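PDB 3GYC: putative glycoside hydrolase from Parabacteroides distasonis ATCC 8503, which is a putative glycoside hydrolase with a cellulase-like TIM-barrel domain, and so probably hydrolyses glycosidic bonds in carbohydrates. Local coordinates for residues 44-49 with 355-360; 160-165 with 210-215; 181-186 with 218-223; 318-323 with 351-356. One frame throughout, in Å; residues are numbered along the deposited sequence.

Interaction 1 of 4, residues 44-49 with 355-360; sequences DELSER and GMWRDV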
# COMPACT_ATOMS: atom_id res chain seq x y z
N ASP A 44 -6.21 0.96 -18.99
CA ASP A 44 -5.58 0.50 -20.24
C ASP A 44 -4.09 0.85 -20.17
O ASP A 44 -3.27 0.05 -20.54
CB ASP A 44 -6.24 1.11 -21.48
CG ASP A 44 -7.67 0.61 -21.71
OD1 ASP A 44 -8.07 -0.41 -21.12
OD2 ASP A 44 -8.38 1.21 -22.57
N GLU A 45 -3.76 2.05 -19.69
CA GLU A 45 -2.38 2.53 -19.53
C GLU A 45 -1.59 1.69 -18.53
O GLU A 45 -0.41 1.37 -18.70
CB GLU A 45 -2.37 4.00 -19.12
CG GLU A 45 -2.81 4.96 -20.21
CD GLU A 45 -2.93 6.45 -19.76
OE1 GLU A 45 -2.52 6.84 -18.64
OE2 GLU A 45 -3.48 7.25 -20.55
N LEU A 46 -2.25 1.35 -17.44
CA LEU A 46 -1.72 0.48 -16.42
C LEU A 46 -1.37 -0.90 -17.03
O LEU A 46 -0.29 -1.40 -16.81
CB LEU A 46 -2.78 0.27 -15.30
CG LEU A 46 -2.29 -0.53 -14.10
CD1 LEU A 46 -1.14 0.24 -13.45
CD2 LEU A 46 -3.39 -0.89 -13.11
N SER A 47 -2.29 -1.49 -17.78
CA SER A 47 -2.03 -2.81 -18.42
C SER A 47 -0.94 -2.75 -19.46
O SER A 47 -0.15 -3.68 -19.58
CB SER A 47 -3.28 -3.34 -19.09
OG SER A 47 -4.26 -3.59 -18.12
N GLU A 48 -0.93 -1.67 -20.25
CA GLU A 48 0.11 -1.44 -21.27
C GLU A 48 1.50 -1.42 -20.59
O GLU A 48 2.50 -1.85 -21.17
CB GLU A 48 -0.17 -0.11 -21.97
CG GLU A 48 0.86 0.33 -22.99
CD GLU A 48 0.68 1.76 -23.55
OE1 GLU A 48 0.00 2.64 -22.92
OE2 GLU A 48 1.29 2.04 -24.63
N ARG A 49 1.58 -0.90 -19.38
CA ARG A 49 2.82 -0.87 -18.62
C ARG A 49 3.14 -2.24 -17.99
O ARG A 49 4.24 -2.44 -17.51
CB ARG A 49 2.77 0.25 -17.57
CG ARG A 49 2.75 1.59 -18.24
CD ARG A 49 2.25 2.68 -17.37
NE ARG A 49 2.50 3.97 -17.98
CZ ARG A 49 1.89 4.45 -19.06
NH1 ARG A 49 0.98 3.75 -19.74
NH2 ARG A 49 2.23 5.64 -19.50
N GLY A 355 6.00 12.25 -14.36
CA GLY A 355 7.42 11.95 -14.44
C GLY A 355 7.77 10.48 -14.25
O GLY A 355 8.80 10.01 -14.76
N MSE A 356 6.95 9.79 -13.46
CA MSE A 356 7.08 8.37 -13.24
C MSE A 356 6.24 7.52 -14.22
O MSE A 356 6.68 6.46 -14.69
CB MSE A 356 6.72 8.02 -11.81
CG MSE A 356 6.82 6.53 -11.52
SE MSE A 356 8.55 5.77 -11.65
CE MSE A 356 9.24 6.54 -9.97
N TRP A 357 5.03 7.99 -14.53
CA TRP A 357 4.14 7.23 -15.38
C TRP A 357 4.53 7.18 -16.84
O TRP A 357 4.18 6.23 -17.53
CB TRP A 357 2.76 7.87 -15.28
CG TRP A 357 1.53 7.11 -15.79
CD1 TRP A 357 0.67 7.53 -16.76
CD2 TRP A 357 0.98 5.90 -15.27
NE1 TRP A 357 -0.38 6.63 -16.89
CE2 TRP A 357 -0.21 5.63 -15.99
CE3 TRP A 357 1.39 4.99 -14.31
CZ2 TRP A 357 -0.99 4.50 -15.76
CZ3 TRP A 357 0.63 3.88 -14.08
CH2 TRP A 357 -0.56 3.64 -14.81
N ARG A 358 5.24 8.19 -17.32
CA ARG A 358 5.44 8.33 -18.74
C ARG A 358 6.34 7.34 -19.49
O ARG A 358 6.00 6.99 -20.62
CB ARG A 358 5.89 9.75 -19.08
CG ARG A 358 7.26 10.12 -18.57
CD ARG A 358 7.64 11.61 -18.93
NE ARG A 358 6.47 12.52 -18.99
CZ ARG A 358 6.55 13.85 -19.22
NH1 ARG A 358 7.73 14.44 -19.31
NH2 ARG A 358 5.44 14.57 -19.31
N ASP A 359 7.43 6.88 -18.89
CA ASP A 359 8.42 6.00 -19.61
C ASP A 359 7.87 4.55 -19.66
O ASP A 359 8.18 3.75 -18.79
CB ASP A 359 9.78 6.13 -18.86
CG ASP A 359 10.91 5.33 -19.46
OD1 ASP A 359 10.72 4.54 -20.42
OD2 ASP A 359 12.04 5.51 -18.92
N VAL A 360 7.04 4.24 -20.66
CA VAL A 360 6.35 2.96 -20.76
C VAL A 360 7.31 1.76 -20.78
O VAL A 360 7.04 0.77 -20.12
CB VAL A 360 5.38 2.90 -21.96
CG1 VAL A 360 4.83 1.52 -22.12
CG2 VAL A 360 4.22 3.89 -21.81

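Interaction 2 of 4, residues 160-165 with 210-215; sequences NEWPGD and YSFDHG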
# COMPACT_ATOMS: atom_id res chain seq x y z
N ASN A 160 -3.88 0.50 6.53
CA ASN A 160 -2.60 0.98 6.07
C ASN A 160 -1.70 1.39 7.22
O ASN A 160 -2.11 2.19 8.06
CB ASN A 160 -2.78 2.22 5.20
CG ASN A 160 -1.46 2.85 4.80
OD1 ASN A 160 -0.73 2.33 3.94
ND2 ASN A 160 -1.15 4.01 5.41
N GLU A 161 -0.47 0.87 7.24
CA GLU A 161 0.56 1.29 8.22
C GLU A 161 0.09 1.30 9.65
O GLU A 161 0.28 2.26 10.42
CB GLU A 161 1.16 2.63 7.80
CG GLU A 161 1.87 2.46 6.46
CD GLU A 161 2.43 3.72 5.84
OE1 GLU A 161 2.00 4.84 6.23
OE2 GLU A 161 3.27 3.55 4.92
N TRP A 162 -0.51 0.17 10.00
CA TRP A 162 -0.95 -0.06 11.37
C TRP A 162 0.24 0.01 12.34
O TRP A 162 1.31 -0.53 12.06
CB TRP A 162 -1.59 -1.44 11.45
CG TRP A 162 -2.15 -1.82 12.83
CD1 TRP A 162 -1.54 -2.58 13.78
CD2 TRP A 162 -3.43 -1.46 13.36
NE1 TRP A 162 -2.36 -2.71 14.88
CE2 TRP A 162 -3.53 -2.03 14.65
CE3 TRP A 162 -4.51 -0.70 12.88
CZ2 TRP A 162 -4.65 -1.88 15.45
CZ3 TRP A 162 -5.62 -0.54 13.68
CH2 TRP A 162 -5.68 -1.12 14.96
N PRO A 163 0.06 0.65 13.51
CA PRO A 163 -1.15 1.30 13.99
C PRO A 163 -1.02 2.82 14.03
O PRO A 163 -1.43 3.43 15.00
CB PRO A 163 -1.28 0.72 15.40
CG PRO A 163 0.11 0.66 15.87
CD PRO A 163 0.96 0.37 14.64
N GLY A 164 -0.44 3.42 13.00
CA GLY A 164 -0.25 4.89 12.98
C GLY A 164 -1.52 5.69 13.24
O GLY A 164 -2.57 5.43 12.62
N ASP A 165 -1.46 6.67 14.13
CA ASP A 165 -2.67 7.45 14.45
C ASP A 165 -3.27 8.27 13.30
O ASP A 165 -4.43 8.67 13.38
CB ASP A 165 -2.49 8.31 15.71
CG ASP A 165 -1.33 9.29 15.62
OD1 ASP A 165 -0.79 9.50 14.52
OD2 ASP A 165 -0.96 9.85 16.69
N TYR A 210 -2.72 -6.88 8.25
CA TYR A 210 -2.63 -5.46 8.50
C TYR A 210 -1.25 -5.09 7.94
O TYR A 210 -0.30 -5.87 8.10
CB TYR A 210 -2.68 -5.09 9.96
CG TYR A 210 -4.03 -5.10 10.66
CD1 TYR A 210 -4.70 -6.27 10.91
CD2 TYR A 210 -4.57 -3.92 11.17
CE1 TYR A 210 -5.92 -6.28 11.63
CE2 TYR A 210 -5.76 -3.91 11.87
CZ TYR A 210 -6.43 -5.09 12.10
OH TYR A 210 -7.61 -5.08 12.79
N SER A 211 -1.13 -3.94 7.27
CA SER A 211 0.14 -3.54 6.67
C SER A 211 0.95 -2.64 7.60
O SER A 211 0.39 -1.83 8.34
CB SER A 211 -0.05 -2.86 5.31
OG SER A 211 -0.81 -1.67 5.39
N PHE A 212 2.26 -2.80 7.54
CA PHE A 212 3.19 -2.13 8.40
C PHE A 212 4.33 -1.37 7.69
O PHE A 212 4.71 -1.71 6.56
CB PHE A 212 3.84 -3.15 9.32
CG PHE A 212 2.87 -4.07 10.04
CD1 PHE A 212 1.71 -3.60 10.62
CD2 PHE A 212 3.20 -5.41 10.23
CE1 PHE A 212 0.85 -4.43 11.28
CE2 PHE A 212 2.36 -6.26 10.91
CZ PHE A 212 1.18 -5.77 11.44
N ASP A 213 4.85 -0.32 8.35
CA ASP A 213 6.02 0.41 7.87
C ASP A 213 7.18 0.43 8.90
O ASP A 213 8.25 0.97 8.60
CB ASP A 213 5.66 1.84 7.47
CG ASP A 213 5.12 2.67 8.66
OD1 ASP A 213 4.81 2.10 9.74
OD2 ASP A 213 4.99 3.91 8.51
N HIS A 214 6.98 -0.16 10.08
CA HIS A 214 8.04 -0.21 11.09
C HIS A 214 9.29 -0.87 10.50
O HIS A 214 9.21 -1.98 9.93
CB HIS A 214 7.56 -0.97 12.31
CG HIS A 214 8.40 -0.72 13.52
ND1 HIS A 214 9.49 -1.49 13.84
CD2 HIS A 214 8.32 0.25 14.46
CE1 HIS A 214 10.05 -1.02 14.93
NE2 HIS A 214 9.35 0.03 15.33
N GLY A 215 10.43 -0.21 10.65
CA GLY A 215 11.69 -0.64 10.01
C GLY A 215 12.38 -1.88 10.52
O GLY A 215 13.21 -2.49 9.82
O HOH W 1 2.50 2.97 11.51
O HOH W 2 3.73 -0.00 11.01

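Interaction 3 of 4, residues 181-186 with 218-223; sequences GNWYKE and KKYEEV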
# COMPACT_ATOMS: atom_id res chain seq x y z
N GLY A 181 3.62 3.17 14.49
CA GLY A 181 4.37 2.04 13.96
C GLY A 181 4.65 0.83 14.84
O GLY A 181 5.15 -0.16 14.31
N ASN A 182 4.33 0.87 16.14
CA ASN A 182 4.62 -0.28 17.02
C ASN A 182 3.55 -1.37 17.02
O ASN A 182 2.95 -1.72 18.05
CB ASN A 182 4.89 0.20 18.43
CG ASN A 182 6.02 1.15 18.47
OD1 ASN A 182 6.80 1.23 17.53
ND2 ASN A 182 6.10 1.92 19.53
N TRP A 183 3.39 -1.97 15.85
CA TRP A 183 2.37 -2.99 15.63
C TRP A 183 2.57 -4.22 16.50
O TRP A 183 1.62 -4.92 16.79
CB TRP A 183 2.37 -3.42 14.16
CG TRP A 183 3.63 -4.10 13.69
CD1 TRP A 183 4.68 -3.52 13.04
CD2 TRP A 183 3.97 -5.49 13.83
NE1 TRP A 183 5.63 -4.46 12.76
CE2 TRP A 183 5.22 -5.68 13.24
CE3 TRP A 183 3.31 -6.59 14.38
CZ2 TRP A 183 5.84 -6.91 13.18
CZ3 TRP A 183 3.92 -7.82 14.33
CH2 TRP A 183 5.18 -7.97 13.73
N TYR A 184 3.80 -4.45 16.91
CA TYR A 184 4.17 -5.64 17.69
C TYR A 184 3.85 -5.57 19.18
O TYR A 184 4.01 -6.59 19.86
CB TYR A 184 5.66 -5.96 17.52
CG TYR A 184 6.57 -4.78 17.84
CD1 TYR A 184 7.00 -4.53 19.14
CD2 TYR A 184 6.97 -3.91 16.84
CE1 TYR A 184 7.82 -3.44 19.41
CE2 TYR A 184 7.78 -2.86 17.09
CZ TYR A 184 8.20 -2.62 18.36
OH TYR A 184 9.01 -1.54 18.53
N LYS A 185 3.43 -4.41 19.70
CA LYS A 185 3.08 -4.28 21.13
C LYS A 185 1.82 -5.11 21.41
O LYS A 185 0.98 -5.30 20.52
CB LYS A 185 2.93 -2.81 21.57
CG LYS A 185 4.27 -2.04 21.64
CD LYS A 185 4.14 -0.70 22.38
N GLU A 186 1.69 -5.60 22.64
CA GLU A 186 0.60 -6.53 23.01
C GLU A 186 -0.82 -6.06 22.68
O GLU A 186 -1.65 -6.87 22.28
CB GLU A 186 0.69 -6.95 24.50
N LYS A 218 12.69 -7.70 11.92
CA LYS A 218 12.90 -8.86 12.76
C LYS A 218 11.77 -9.07 13.77
O LYS A 218 11.67 -10.14 14.32
CB LYS A 218 14.23 -8.79 13.51
CG LYS A 218 15.45 -8.75 12.61
N LYS A 219 10.91 -8.07 14.03
CA LYS A 219 9.81 -8.26 15.00
C LYS A 219 8.85 -9.33 14.53
O LYS A 219 8.17 -9.96 15.34
CB LYS A 219 8.95 -7.03 15.22
CG LYS A 219 9.65 -5.76 15.39
CD LYS A 219 10.76 -5.82 16.34
CE LYS A 219 10.33 -6.12 17.75
NZ LYS A 219 11.43 -5.68 18.62
N TYR A 220 8.71 -9.48 13.22
CA TYR A 220 7.87 -10.54 12.71
C TYR A 220 8.31 -11.88 13.34
O TYR A 220 7.48 -12.71 13.63
CB TYR A 220 7.90 -10.62 11.19
CG TYR A 220 7.17 -9.54 10.42
CD1 TYR A 220 5.80 -9.64 10.16
CD2 TYR A 220 7.86 -8.51 9.83
CE1 TYR A 220 5.15 -8.71 9.42
CE2 TYR A 220 7.21 -7.55 9.06
CZ TYR A 220 5.85 -7.66 8.85
OH TYR A 220 5.17 -6.74 8.07
N GLU A 221 9.61 -12.06 13.56
CA GLU A 221 10.14 -13.29 14.18
C GLU A 221 10.03 -13.32 15.71
O GLU A 221 9.90 -14.39 16.32
CB GLU A 221 11.63 -13.44 13.87
CG GLU A 221 12.00 -13.74 12.42
CD GLU A 221 13.53 -13.81 12.23
OE1 GLU A 221 14.28 -13.29 13.10
OE2 GLU A 221 13.99 -14.38 11.21
N GLU A 222 10.09 -12.16 16.34
CA GLU A 222 10.10 -12.10 17.80
C GLU A 222 8.74 -12.16 18.47
O GLU A 222 8.69 -12.31 19.68
CB GLU A 222 10.82 -10.82 18.23
CG GLU A 222 12.23 -10.75 17.70
CD GLU A 222 12.83 -9.36 17.74
OE1 GLU A 222 12.53 -8.59 18.67
OE2 GLU A 222 13.61 -9.06 16.83
N VAL A 223 7.65 -12.04 17.72
CA VAL A 223 6.30 -12.04 18.27
C VAL A 223 5.40 -13.00 17.48
O VAL A 223 5.65 -13.24 16.30
CB VAL A 223 5.74 -10.61 18.19
CG1 VAL A 223 4.23 -10.59 18.33
CG2 VAL A 223 6.42 -9.71 19.23

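Interaction 4 of 4, residues 318-323 with 351-356; sequences LKWDWV and PQFAGM. With EDO (1,2-ethanediol), chain C.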
# COMPACT_ATOMS: atom_id res chain seq x y z
N LEU A 318 12.47 19.10 -9.60
CA LEU A 318 12.55 17.72 -9.09
C LEU A 318 12.73 16.76 -10.28
O LEU A 318 11.83 16.57 -11.12
CB LEU A 318 11.37 17.30 -8.19
CG LEU A 318 11.26 17.96 -6.79
CD1 LEU A 318 10.08 17.37 -5.96
CD2 LEU A 318 12.56 17.85 -5.99
N LYS A 319 13.87 16.11 -10.33
CA LYS A 319 14.17 15.12 -11.38
C LYS A 319 13.77 13.73 -10.90
O LYS A 319 13.94 13.39 -9.73
CB LYS A 319 15.66 15.14 -11.78
CG LYS A 319 16.14 16.45 -12.40
CD LYS A 319 17.67 16.50 -12.49
N TRP A 320 13.25 12.93 -11.82
CA TRP A 320 12.82 11.58 -11.49
C TRP A 320 13.85 10.54 -11.77
O TRP A 320 13.71 9.41 -11.30
CB TRP A 320 11.56 11.21 -12.30
CG TRP A 320 10.32 11.91 -11.84
CD1 TRP A 320 9.87 13.11 -12.28
CD2 TRP A 320 9.38 11.46 -10.86
NE1 TRP A 320 8.69 13.42 -11.66
CE2 TRP A 320 8.38 12.43 -10.76
CE3 TRP A 320 9.30 10.33 -10.06
CZ2 TRP A 320 7.28 12.30 -9.90
CZ3 TRP A 320 8.18 10.17 -9.21
CH2 TRP A 320 7.22 11.18 -9.11
N ASP A 321 14.90 10.87 -12.53
CA ASP A 321 15.85 9.84 -12.92
C ASP A 321 16.51 9.04 -11.80
O ASP A 321 16.48 7.80 -11.82
CB ASP A 321 16.88 10.33 -13.96
CG ASP A 321 17.79 11.47 -13.48
OD1 ASP A 321 17.74 11.95 -12.32
OD2 ASP A 321 18.60 11.87 -14.33
N TRP A 322 17.05 9.72 -10.80
CA TRP A 322 17.71 9.03 -9.70
C TRP A 322 16.74 8.27 -8.79
O TRP A 322 17.11 7.24 -8.17
CB TRP A 322 18.60 9.99 -8.90
CG TRP A 322 17.86 11.08 -8.22
CD1 TRP A 322 17.44 12.28 -8.78
CD2 TRP A 322 17.48 11.13 -6.85
NE1 TRP A 322 16.80 13.04 -7.83
CE2 TRP A 322 16.82 12.36 -6.63
CE3 TRP A 322 17.63 10.25 -5.77
CZ2 TRP A 322 16.31 12.72 -5.40
CZ3 TRP A 322 17.11 10.60 -4.55
CH2 TRP A 322 16.46 11.82 -4.37
N VAL A 323 15.49 8.75 -8.73
CA VAL A 323 14.46 8.08 -7.97
C VAL A 323 14.07 6.77 -8.69
O VAL A 323 13.93 5.71 -8.04
CB VAL A 323 13.21 9.01 -7.80
CG1 VAL A 323 12.12 8.27 -7.13
CG2 VAL A 323 13.63 10.28 -7.00
N PRO A 351 -1.22 7.92 -12.82
CA PRO A 351 -1.25 8.96 -13.84
C PRO A 351 -1.03 10.41 -13.37
O PRO A 351 -0.64 11.24 -14.19
CB PRO A 351 -2.61 8.72 -14.51
CG PRO A 351 -3.41 7.97 -13.56
CD PRO A 351 -2.48 7.14 -12.78
N GLN A 352 -1.14 10.70 -12.08
CA GLN A 352 -0.82 12.04 -11.60
C GLN A 352 0.68 12.31 -11.37
O GLN A 352 1.05 13.41 -11.01
CB GLN A 352 -1.60 12.39 -10.32
CG GLN A 352 -1.12 11.77 -8.97
CD GLN A 352 -1.55 10.36 -8.66
OE1 GLN A 352 -1.55 9.44 -9.53
NE2 GLN A 352 -1.95 10.16 -7.40
N PHE A 353 1.53 11.29 -11.52
CA PHE A 353 2.99 11.44 -11.38
C PHE A 353 3.51 11.25 -12.79
O PHE A 353 4.01 10.19 -13.15
CB PHE A 353 3.56 10.43 -10.38
CG PHE A 353 2.99 10.56 -9.01
CD1 PHE A 353 3.37 11.62 -8.19
CD2 PHE A 353 2.04 9.63 -8.53
CE1 PHE A 353 2.84 11.76 -6.92
CE2 PHE A 353 1.50 9.76 -7.26
CZ PHE A 353 1.90 10.83 -6.46
N ALA A 354 3.33 12.29 -13.61
CA ALA A 354 3.67 12.24 -15.02
C ALA A 354 5.12 11.79 -15.24
O ALA A 354 5.41 10.99 -16.16
CB ALA A 354 3.41 13.62 -15.70
N GLY A 355 6.00 12.25 -14.36
CA GLY A 355 7.42 11.95 -14.44
C GLY A 355 7.77 10.48 -14.25
O GLY A 355 8.80 10.01 -14.76
N MSE A 356 6.95 9.79 -13.46
CA MSE A 356 7.08 8.37 -13.24
C MSE A 356 6.24 7.52 -14.22
O MSE A 356 6.68 6.46 -14.69
CB MSE A 356 6.72 8.02 -11.81
CG MSE A 356 6.82 6.53 -11.52
SE MSE A 356 8.55 5.77 -11.65
CE MSE A 356 9.24 6.54 -9.97
C1 EDO C . 1.61 16.32 -12.62
O1 EDO C . 2.10 17.56 -13.26
C2 EDO C . 0.15 16.33 -12.18
O2 EDO C . -0.03 16.40 -10.75

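Interaction 1 of 4, residues 44-49 with 355-360
In this TIM barrel the helix containing residues 44-48, between the first and second strands, meets the short helix and turn of 355-360, which follow the last strand; the contact thus joins opposite ends of the chain where the barrel closes. Arg-49 carries it. From CB, which points toward 355-360, its CG stands anti to the carbonyl carbon (chi1 -67°), and the chain runs extended to NE. Arg-49 CD sits over the six-membered ring of Trp-357, 3.7 Å from the centroid, as a CH-pi contact. Arg-49 NE then donates to Trp-357 O at 2.9 Å. Arg-49 CZ lies 3.9 Å from the centroid of the Trp-357 five-membered ring, so the guanidinium stacks flat on the indole, planes 15° apart, with cation-pi character. At the tip Arg-49 NH2 donates to the same Trp-357 O at 2.8 Å, giving a side-on grip on one oxygen, while Arg-49 NH1 turns back to its own segment, bonding Glu-45 O at 2.9 Å and making a salt bridge with Glu-48. Val-360 CG2 covers the opposite guanidinium face, 3.5 Å from Arg-49 NH2. Arginine suits this buried place because its faces accept carbon while its rim donates. An alanine in place of Trp-357 would remove the indole and would probably leave the guanidinium less firmly oriented, although the backbone oxygen would remain. Leu-46 CD1 and Glu-45 meet the indole at its edge. Trp-357 NE1 donates to the anti lone pair of Glu-45 OE1 at 2.8 Å, almost perfectly straight at 179°.

Interaction 2 of 4, residues 160-165 with 210-215
Neither segment is regular helix or strand, yet the two backbones come as close as 4.3 Å between Glu-161 CA and Phe-212 CA. Glu-161 adopts a left-handed backbone conformation, and a cis peptide precedes Pro-163, so 160-165 turns sharply and Gly-164 N returns to Glu-161 O. Across the gap Trp-162 N donates to Ser-211 O at 2.8 Å, nearly along the C=O axis (172°). Glu-161 N is held by Ser-211 OG at 3.2 Å; this small hydroxyl sits between its own backbone N and carbonyl carbon, and Asp-157 bonds it in turn. These loops follow the fourth and fifth strands of the TIM barrel, and an Asn-Glu pair after the fourth strand recalls clan GH-A glycosidases, where such a glutamate is the acid/base; any such role here is inferred. Glu-161 OE1 lies 3.9 Å from Asp-213 OD2, the carboxylates roughly stacked, and His-234 bonds Glu-161 OE2. So close a pair of acids would probably raise the proton affinity of one of them. Waters fill in the polar joins: one links Glu-161 O to Asp-213 OD1, while another is hydrogen-bonded to Trp-162 O at 2.7 Å and accepts from Asp-213 N at 2.9 Å. On the apolar side Tyr-210 turns its edge to one face of the Trp-162 indole, the centroid of its ring 4.7 Å from that of the five-membered ring of Trp-162, planes at 64°. Pro-163 CB covers the other indole face, and Ser-188 binds Trp-162 NE1. Phe-212 CE1 packs 3.9 Å from Trp-162 CB.

Interaction 3 of 4, residues 181-186 with 218-223
Most striking is a lysine doubled back over a tyrosine in a contact that no hydrogen bond crosses. Lys-219 bends at chi2 (-48°) and again at chi3 (-64°), which lays CE over the centre of the Tyr-184 ring, 3.8 Å from its centroid. Lys-219 NZ follows at 4.5 Å from the same Tyr-184 centroid, still over the face, in a cation-pi contact. Lysine fits because its methylenes give CH-pi packing while its charge can reach past the ring: Lys-219 NZ pairs with Glu-222 OE1 at 3.1 Å. Tyr-184 presents its face through a first torsion that sets CG between backbone N and carbonyl carbon, within a type I turn from Asn-182 to Lys-185. In the TIM barrel this turn leads into helix 186-200, and helix 219-222 lies in the connection between the fifth and sixth strands. Deeper in, Trp-183 CZ2 touches Lys-219 CB at 3.7 Å and rests over the face of the Tyr-220 ring, the two ring planes oblique at 42°. The hydroxyl of Tyr-220 is bonded by His-233, and Phe-212 stacks on Trp-183. Beside the lysine, branched Val-223 offers CG2 to Tyr-184 CB at 4.2 Å.

Interaction 4 of 4, residues 318-323 with 351-356
One face of the Trp-320 indole lies on the backbone of Gly-355, whose CA is 3.6 Å from the centroid of the five-membered ring. Glycine suits the spot exactly: a CB would stand about 1.9 Å from Trp-320 NE1. Farther along the same face, CB of selenomethionine Met-356 meets Trp-320 CZ3 at 3.7 Å. Bends at chi2 and chi3 bring Met-356 CE round to the rim of the indole, 3.8 Å from Trp-320 CE3, and toward Val-323. Trp-320 CH2, at the far end of the indole, abuts Phe-353 CB at 3.9 Å. A small residue such as alanine in place of Trp-320 would probably leave the Gly-355 backbone and Met-356 without most of this cover. In the TIM barrel, helix 321-337 precedes the last strand and helix 354-357 follows it, so the contact joins the beginnings of the two helices flanking that strand in sequence. A second shell fixes the partners. Asp-314 bonds the backbone N of both Ala-354 and Gly-355, holding the first turn of the short helix, while Tyr-312 meets Trp-320 edge-to-face. Trp-82 and Phe-348 pack around the Phe-353 ring. Outermost, a 1,2-ethanediol, probably from the crystallisation liquor, makes a weak bond through O2 to Gln-352 O at 3.2 Å.

The four contacts form two pairs on one TIM barrel. Interactions 1 and 4 have centres about 12 Å apart, share Gly-355 and Met-356 on helix 354-357, and touch where Trp-357 CD1 meets Pro-351 CA, so that short helix is fixed from two directions. Interactions 2 and 3, with centres about 11 Å apart, alternate along the chain and interlock through Phe-212 and His-214 in the loops beyond the fourth and fifth strands. The centres of interactions 1 and 3 lie about 36 Å apart, on opposite sides of the chain's centre. Interaction 1 spans the others in sequence, tying early to late barrel elements; 2 and 3 shape loops that probably border the sugar-binding region.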